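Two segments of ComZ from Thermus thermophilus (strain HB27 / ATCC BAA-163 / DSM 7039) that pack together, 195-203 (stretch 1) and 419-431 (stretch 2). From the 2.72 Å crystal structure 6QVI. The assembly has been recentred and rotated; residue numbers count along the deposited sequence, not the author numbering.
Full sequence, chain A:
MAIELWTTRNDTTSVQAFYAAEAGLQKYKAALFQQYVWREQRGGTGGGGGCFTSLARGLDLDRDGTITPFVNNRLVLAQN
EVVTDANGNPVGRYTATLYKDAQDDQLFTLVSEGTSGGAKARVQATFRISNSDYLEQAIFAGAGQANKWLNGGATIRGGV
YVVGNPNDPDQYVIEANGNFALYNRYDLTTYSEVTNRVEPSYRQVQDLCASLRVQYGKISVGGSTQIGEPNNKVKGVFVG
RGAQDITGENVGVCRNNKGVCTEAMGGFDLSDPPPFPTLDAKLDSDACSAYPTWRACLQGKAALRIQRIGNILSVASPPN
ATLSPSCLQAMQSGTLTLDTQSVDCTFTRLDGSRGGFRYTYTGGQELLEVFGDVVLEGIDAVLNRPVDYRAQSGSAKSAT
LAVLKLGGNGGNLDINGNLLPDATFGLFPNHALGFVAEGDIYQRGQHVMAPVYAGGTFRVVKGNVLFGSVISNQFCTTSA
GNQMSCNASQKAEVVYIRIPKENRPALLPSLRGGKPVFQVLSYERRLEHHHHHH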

# COMPACT_ATOMS: atom_id res chain seq x y z
N THR A 195 17.26 -11.81 9.66
CA THR A 195 17.47 -10.39 9.86
C THR A 195 18.54 -9.82 8.97
O THR A 195 18.65 -8.60 8.85
CB THR A 195 17.85 -10.15 11.31
OG1 THR A 195 17.01 -10.96 12.14
CG2 THR A 195 17.71 -8.69 11.68
N ASN A 196 19.36 -10.67 8.38
CA ASN A 196 20.39 -10.08 7.56
C ASN A 196 19.90 -9.90 6.13
O ASN A 196 20.71 -9.62 5.24
CB ASN A 196 21.68 -10.89 7.60
CG ASN A 196 22.71 -10.26 8.56
OD1 ASN A 196 23.04 -9.06 8.54
ND2 ASN A 196 23.29 -11.16 9.38
N ARG A 197 18.62 -10.22 5.87
CA ARG A 197 17.93 -9.93 4.60
C ARG A 197 17.26 -8.55 4.56
O ARG A 197 16.77 -8.14 3.50
CB ARG A 197 16.89 -11.01 4.32
CG ARG A 197 17.40 -12.43 4.58
CD ARG A 197 18.76 -12.63 3.94
NE ARG A 197 18.74 -13.38 2.70
CZ ARG A 197 18.97 -14.68 2.65
NH1 ARG A 197 19.20 -15.38 3.75
NH2 ARG A 197 18.94 -15.30 1.49
N VAL A 198 17.12 -7.85 5.71
CA VAL A 198 16.38 -6.59 5.81
C VAL A 198 17.31 -5.45 6.20
O VAL A 198 18.30 -5.63 6.92
CB VAL A 198 15.19 -6.72 6.79
CG1 VAL A 198 14.43 -7.98 6.50
CG2 VAL A 198 15.65 -6.72 8.23
N GLU A 199 16.98 -4.26 5.69
CA GLU A 199 17.67 -3.02 6.00
C GLU A 199 17.61 -2.69 7.49
O GLU A 199 16.58 -2.94 8.13
CB GLU A 199 17.06 -1.86 5.20
CG GLU A 199 17.28 -1.92 3.71
CD GLU A 199 18.59 -1.28 3.30
OE1 GLU A 199 19.43 -1.98 2.69
OE2 GLU A 199 18.78 -0.07 3.57
N PRO A 200 18.70 -2.14 8.08
CA PRO A 200 18.69 -1.75 9.51
C PRO A 200 17.46 -0.98 9.97
O PRO A 200 16.81 -1.36 10.96
CB PRO A 200 19.94 -0.89 9.64
CG PRO A 200 20.87 -1.41 8.58
CD PRO A 200 20.02 -1.94 7.45
N SER A 201 17.12 0.11 9.29
CA SER A 201 15.97 0.92 9.69
C SER A 201 14.67 0.15 9.64
O SER A 201 13.64 0.67 10.11
CB SER A 201 15.85 2.16 8.79
OG SER A 201 14.52 2.64 8.78
N TYR A 202 14.67 -1.07 9.12
CA TYR A 202 13.46 -1.84 8.93
C TYR A 202 13.41 -3.10 9.79
O TYR A 202 12.47 -3.89 9.64
CB TYR A 202 13.30 -2.21 7.45
CG TYR A 202 12.91 -1.02 6.58
CD1 TYR A 202 13.89 -0.22 6.01
CD2 TYR A 202 11.57 -0.70 6.34
CE1 TYR A 202 13.57 0.87 5.23
CE2 TYR A 202 11.24 0.39 5.55
CZ TYR A 202 12.25 1.17 5.00
OH TYR A 202 11.95 2.26 4.21
N ARG A 203 14.40 -3.33 10.67
CA ARG A 203 14.42 -4.60 11.39
C ARG A 203 13.50 -4.63 12.60
O ARG A 203 12.98 -5.70 12.94
CB ARG A 203 15.86 -4.96 11.78
CG ARG A 203 16.92 -4.41 10.85
CD ARG A 203 17.92 -5.45 10.37
NE ARG A 203 19.03 -4.82 9.66
CZ ARG A 203 20.17 -5.42 9.33
NH1 ARG A 203 20.38 -6.69 9.64
NH2 ARG A 203 21.11 -4.73 8.69
N LEU A 419 12.38 -18.40 0.28
CA LEU A 419 12.43 -17.48 -0.86
C LEU A 419 12.84 -16.12 -0.31
O LEU A 419 11.99 -15.34 0.13
CB LEU A 419 11.09 -17.41 -1.57
CG LEU A 419 11.04 -16.39 -2.70
CD1 LEU A 419 12.24 -16.59 -3.63
CD2 LEU A 419 9.72 -16.43 -3.45
N LEU A 420 14.14 -15.83 -0.34
CA LEU A 420 14.65 -14.59 0.21
C LEU A 420 15.42 -13.80 -0.83
O LEU A 420 15.90 -14.36 -1.82
CB LEU A 420 15.54 -14.83 1.44
CG LEU A 420 14.93 -15.40 2.73
CD1 LEU A 420 13.57 -14.78 2.99
CD2 LEU A 420 14.82 -16.91 2.70
N PRO A 421 15.63 -12.53 -0.58
CA PRO A 421 16.45 -11.80 -1.53
C PRO A 421 17.88 -12.10 -1.20
O PRO A 421 18.20 -12.39 -0.06
CB PRO A 421 16.17 -10.35 -1.19
CG PRO A 421 15.71 -10.37 0.21
CD PRO A 421 14.97 -11.65 0.38
N ASP A 422 18.76 -12.04 -2.18
CA ASP A 422 20.15 -12.31 -1.90
C ASP A 422 20.79 -11.11 -1.27
O ASP A 422 20.85 -10.04 -1.87
CB ASP A 422 20.94 -12.67 -3.15
CG ASP A 422 22.38 -12.25 -3.04
OD1 ASP A 422 23.00 -12.49 -1.99
OD2 ASP A 422 22.88 -11.65 -3.99
N ALA A 423 21.35 -11.32 -0.09
CA ALA A 423 22.01 -10.27 0.67
C ALA A 423 23.02 -9.47 -0.12
O ALA A 423 23.04 -8.25 -0.06
CB ALA A 423 22.69 -10.89 1.87
N THR A 424 23.86 -10.19 -0.85
CA THR A 424 24.89 -9.60 -1.65
C THR A 424 24.33 -8.55 -2.57
O THR A 424 24.81 -7.43 -2.60
CB THR A 424 25.57 -10.64 -2.54
OG1 THR A 424 25.47 -11.94 -1.94
CG2 THR A 424 27.00 -10.28 -2.73
N PHE A 425 23.30 -8.90 -3.30
CA PHE A 425 22.75 -7.94 -4.23
C PHE A 425 22.15 -6.73 -3.57
O PHE A 425 22.65 -5.63 -3.75
CB PHE A 425 21.75 -8.56 -5.18
CG PHE A 425 21.45 -7.69 -6.34
CD1 PHE A 425 20.21 -7.15 -6.51
CD2 PHE A 425 22.44 -7.36 -7.22
CE1 PHE A 425 19.95 -6.32 -7.57
CE2 PHE A 425 22.19 -6.53 -8.28
CZ PHE A 425 20.94 -6.02 -8.46
N GLY A 426 21.07 -6.93 -2.83
CA GLY A 426 20.40 -5.83 -2.16
C GLY A 426 19.66 -6.34 -0.96
O GLY A 426 19.56 -7.53 -0.76
N LEU A 427 19.11 -5.45 -0.15
CA LEU A 427 18.41 -5.87 1.05
C LEU A 427 16.98 -5.33 1.06
O LEU A 427 16.70 -4.25 0.52
CB LEU A 427 19.17 -5.41 2.31
CG LEU A 427 20.42 -6.24 2.65
CD1 LEU A 427 21.62 -5.39 3.24
CD2 LEU A 427 20.00 -7.35 3.57
N PHE A 428 16.09 -6.11 1.67
CA PHE A 428 14.69 -5.74 1.77
C PHE A 428 14.52 -4.52 2.66
O PHE A 428 15.15 -4.43 3.72
CB PHE A 428 13.90 -6.90 2.37
CG PHE A 428 12.54 -7.08 1.78
CD1 PHE A 428 12.39 -7.42 0.45
CD2 PHE A 428 11.41 -6.87 2.55
CE1 PHE A 428 11.13 -7.58 -0.11
CE2 PHE A 428 10.14 -7.02 2.00
CZ PHE A 428 10.01 -7.39 0.66
N PRO A 429 13.65 -3.58 2.29
CA PRO A 429 12.83 -3.69 1.09
C PRO A 429 13.37 -2.86 -0.07
O PRO A 429 12.59 -2.41 -0.90
CB PRO A 429 11.48 -3.15 1.54
CG PRO A 429 11.84 -2.12 2.61
CD PRO A 429 13.28 -2.38 3.06
N ASN A 430 14.67 -2.68 -0.08
CA ASN A 430 15.23 -2.01 -1.19
C ASN A 430 15.55 -3.09 -2.21
O ASN A 430 16.26 -2.79 -3.13
CB ASN A 430 16.51 -1.32 -0.80
CG ASN A 430 16.27 -0.09 0.03
OD1 ASN A 430 15.15 0.20 0.41
ND2 ASN A 430 17.33 0.65 0.31
N HIS A 431 14.94 -4.26 -2.15
CA HIS A 431 15.22 -5.28 -3.11
C HIS A 431 14.10 -6.23 -2.97
O HIS A 431 14.09 -7.02 -2.06
CB HIS A 431 16.49 -5.97 -2.72
CG HIS A 431 16.84 -7.10 -3.60
ND1 HIS A 431 17.68 -8.11 -3.20
CD2 HIS A 431 16.47 -7.41 -4.86
CE1 HIS A 431 17.82 -8.98 -4.17
NE2 HIS A 431 17.08 -8.58 -5.19

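Residues that touch across the two stretches are at least 223 positions apart in sequence, and the two backbones meet at a single beta bridge. Val-198 and Phe-428 are the register pair, with CA of Val-198 4.5 Å from CA of Phe-428. Two hydrogen bonds flank that pair. Phe-428 N donates to Arg-197 O at 2.8 Å with an N-H...O angle of 154°, and Glu-199 N donates to Phe-428 O at 2.7 Å and 165°. Phe-428 therefore spends both its amide and its carbonyl on the residues before and after Val-198. Both bonds are short; the one from Glu-199 N is the straighter, and the 154° at Phe-428 N is still a good angle. A CA-H...O contact from Val-198 CA to Phe-428 O (3.2 Å, 136° at the hydrogen) fits the same close approach.

The bridge does not grow into a sheet. After Glu-199, stretch 1 turns into a 3-10 segment at 200-202, where Tyr-202 N bonds back to Glu-199 O at 2.9 Å. Stretch 2 passes from Phe-428 through a cis peptide bond into Pro-429, whose ring nitrogen has no hydrogen to offer.

Arg-197 gives the largest covered area of any residue here, 131 Å². Its CA-to-CB bond points sideways; chi1 and chi2 are both m, and the end of the side chain comes nearer to stretch 2. There Arg-197 NE donates to Pro-421 O at 3.0 Å and 165°, while NH2 of Arg-197 adds a weak bond to the same Pro-421 O at 3.4 Å and 139°. The carbonyl oxygen sits at the edge of the guanidinium, near its plane, where the N-H bonds point. One face of the group is left to apolar packing: Leu-420 CB lies over it, 3.4 Å from Arg-197 NH2. A charged group is thus held by a backbone acceptor along its edge and by hydrocarbon over a face.

Leu-427 points toward stretch 1 and packs largely on main chain. Leu-427 CD2 comes within 2.9 Å of Asn-196 O and 3.2 Å of Arg-197 C. The first distance is tight for a methyl carbon against oxygen, and at 2.72 Å resolution it is best read as close packing without finer interpretation. Glu-199 extends along the same region, with Glu-199 OE1 3.5 Å from Leu-427 CB and Glu-199 OE2 3.6 Å from Asn-430 ND2.

Beyond the bridge, Tyr-202 meets Pro-429. The CD carbon of Pro-429 stands 3.7 Å from the centroid of the Tyr-202 ring and only 12° off the ring normal, so it lies squarely over the face. This is a CH-pi contact, in which the slightly polarized C-H bonds beside the proline nitrogen suit the electron-rich ring. Val-198 points away overall, yet Val-198 CG1 still reaches 4.3 Å from Phe-428 CB, a looser apolar touch. Together the two stretches bury 587 Å², counted over both sides.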